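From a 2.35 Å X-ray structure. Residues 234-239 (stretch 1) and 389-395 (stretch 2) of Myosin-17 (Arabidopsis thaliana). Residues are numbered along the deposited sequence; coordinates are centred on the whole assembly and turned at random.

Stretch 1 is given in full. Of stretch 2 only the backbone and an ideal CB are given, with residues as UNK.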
# COMPACT_ATOMS: atom_id res chain seq x y z
N ALA A 234 -0.75 13.94 -1.72
CA ALA A 234 -0.54 12.90 -0.69
C ALA A 234 0.95 12.85 -0.37
O ALA A 234 1.77 12.82 -1.29
CB ALA A 234 -1.04 11.57 -1.20
N PRO A 235 1.36 12.85 0.92
CA PRO A 235 2.78 12.87 1.28
C PRO A 235 3.50 11.66 0.68
O PRO A 235 3.10 10.53 0.93
CB PRO A 235 2.79 12.85 2.81
CG PRO A 235 1.41 12.36 3.20
CD PRO A 235 0.48 12.83 2.10
N PRO A 236 4.56 11.86 -0.13
CA PRO A 236 5.21 10.76 -0.84
C PRO A 236 5.45 9.51 0.02
O PRO A 236 5.25 8.42 -0.48
CB PRO A 236 6.55 11.38 -1.28
CG PRO A 236 6.23 12.85 -1.47
CD PRO A 236 5.20 13.16 -0.41
N PHE A 237 5.85 9.71 1.28
CA PHE A 237 6.09 8.65 2.30
C PHE A 237 4.91 7.68 2.35
O PHE A 237 5.13 6.45 2.29
CB PHE A 237 6.35 9.28 3.67
CG PHE A 237 6.50 8.30 4.80
CD1 PHE A 237 5.39 7.81 5.47
CD2 PHE A 237 7.75 7.85 5.19
CE1 PHE A 237 5.52 6.89 6.50
CE2 PHE A 237 7.89 6.94 6.23
CZ PHE A 237 6.77 6.46 6.88
N LEU A 238 3.68 8.20 2.48
CA LEU A 238 2.44 7.39 2.56
C LEU A 238 2.20 6.66 1.24
O LEU A 238 1.70 5.52 1.28
CB LEU A 238 1.24 8.28 2.91
CG LEU A 238 0.99 8.54 4.40
CD1 LEU A 238 -0.43 9.01 4.62
CD2 LEU A 238 1.27 7.30 5.24
N VAL A 239 2.55 7.28 0.11
CA VAL A 239 2.35 6.70 -1.26
C VAL A 239 3.37 5.57 -1.45
O VAL A 239 2.98 4.53 -2.02
CB VAL A 239 2.46 7.78 -2.36
CG1 VAL A 239 2.29 7.18 -3.75
CG2 VAL A 239 1.46 8.91 -2.14
N UNK A 389 4.10 9.41 14.22
CA UNK A 389 5.46 9.94 14.46
C UNK A 389 6.32 9.78 13.19
O UNK A 389 7.07 10.72 12.88
CB UNK A 389 6.12 9.22 15.64
N UNK A 390 6.21 8.63 12.50
CA UNK A 390 6.93 8.36 11.22
C UNK A 390 6.48 9.37 10.16
O UNK A 390 7.35 9.95 9.49
CB UNK A 390 6.67 6.93 10.73
N UNK A 391 5.16 9.55 10.01
CA UNK A 391 4.54 10.50 9.04
C UNK A 391 5.12 11.89 9.29
O UNK A 391 5.54 12.53 8.31
CB UNK A 391 3.02 10.52 9.17
N UNK A 392 5.14 12.34 10.55
CA UNK A 392 5.64 13.67 10.99
C UNK A 392 7.16 13.76 10.81
O UNK A 392 7.64 14.85 10.44
CB UNK A 392 5.27 13.93 12.45
N UNK A 393 7.89 12.67 11.09
CA UNK A 393 9.38 12.60 11.02
C UNK A 393 9.84 12.98 9.60
O UNK A 393 10.80 13.76 9.49
CB UNK A 393 9.88 11.20 11.38
N UNK A 394 9.18 12.44 8.57
CA UNK A 394 9.34 12.85 7.15
C UNK A 394 8.48 14.10 6.89
O UNK A 394 7.49 14.28 7.61
CB UNK A 394 8.94 11.72 6.20
N UNK A 395 8.87 14.91 5.90
CA UNK A 395 8.17 16.16 5.49
C UNK A 395 8.17 17.15 6.66
O UNK A 395 9.21 17.48 7.22
CB UNK A 395 6.74 15.87 5.04

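Position 389 begins the visible run in helical angles (-67/-42), and its ideal CB finds nothing of stretch 1 within 5.5 Å. The contact sets no rule here, so any helix-tolerant side chain would suit, polar ones included. The deposited residue is Glu389, which makes no contact with stretch 1.

Position 390 is different. Its CA-to-CB bond points toward stretch 1, and the ideal CB already lies 3.9 Å from Phe237 CZ. The ring tip takes up the space at the CB itself, so a side chain should touch with its first carbon and then either turn off past the ring or lie along it; Ala, Ser, Asp, Asn or a slim aliphatic would serve. It is Asp390: CB packs 3.9 Å from Phe237 CZ, and its backbone O sits over one face of the ring. In the m rotamer the carboxylate has partners other than stretch 1: OD1 one turn along its own helix, and OD2 elsewhere in the structure.

At position 391 the CB points sideways, 5.2 Å from Phe237 CE1 and 5.4 Å from Leu238 CD2. Two apolar groups just beyond CB reach, with no donor or acceptor between them, ask for a medium aliphatic such as Leu, Ile or Met. Ile391 answers with m and t angles: CD1 comes 3.9 Å from Leu238 CD2, and CG1 lies 4.4 Å from Phe237 CE1, so one branch meets both neighbours.

Position 392 is out of reach of stretch 1, with nothing of it within 5.5 Å of the ideal CB, and small or polar residues are as admissible as larger ones. Ser392, in the p rotamer, turns OG back to its own helix, donating to Glu389 O at 2.7 Å.

Position 393 is likewise beyond reach of stretch 1, still helical, and free to be long and polar. Lys393 bends back one turn, its NZ 3.5 Å from Asp390 OD1 in a salt bridge with a weak hydrogen bond.

By position 394 the backbone has left helical angles (-83/154), yet CB points toward stretch 1, 4.2 Å from Phe237 CD2. With the ring so near, a small side chain fits readily: Ala, Ser, Thr or Cys. Ser394 places OG 3.6 Å from Phe237 CB, a contact without a hydrogen bond across the stretches; the hydroxyl's need is met by Ile391 O, to which OG donates at 3.1 Å.

Position 395 has positive phi (62), which favours Gly or Asn, but its CB points toward Pro235, 5.4 Å from that residue's CB. A flexible apolar chain could bridge the gap. Met395 does so, with SD 4.1 Å from Pro235 CB and chi1 (104°) off the usual wells.

Stretch 2 389-395: EDISKSM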
# COMPACT_ATOMS: atom_id res chain seq x y z
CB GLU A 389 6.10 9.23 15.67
CG GLU A 389 7.45 9.79 16.07
CD GLU A 389 7.46 11.23 16.56
OE1 GLU A 389 6.38 11.75 16.92
OE2 GLU A 389 8.56 11.83 16.59
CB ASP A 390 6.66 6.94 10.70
CG ASP A 390 7.33 5.83 11.51
OD1 ASP A 390 8.30 6.13 12.23
OD2 ASP A 390 6.87 4.68 11.40
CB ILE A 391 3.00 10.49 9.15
CG1 ILE A 391 2.41 9.14 8.71
CG2 ILE A 391 2.39 11.65 8.38
CD1 ILE A 391 0.90 9.09 8.71
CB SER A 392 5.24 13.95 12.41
OG SER A 392 5.93 13.11 13.32
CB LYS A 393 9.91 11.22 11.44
CG LYS A 393 10.47 11.15 12.86
CD LYS A 393 10.26 9.82 13.56
CE LYS A 393 11.42 8.85 13.40
NZ LYS A 393 11.05 7.50 13.87
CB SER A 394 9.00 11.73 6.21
OG SER A 394 7.62 11.39 6.30
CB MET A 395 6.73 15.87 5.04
CG MET A 395 5.64 16.25 6.04
SD MET A 395 3.99 15.74 5.49
CE MET A 395 3.60 14.47 6.69
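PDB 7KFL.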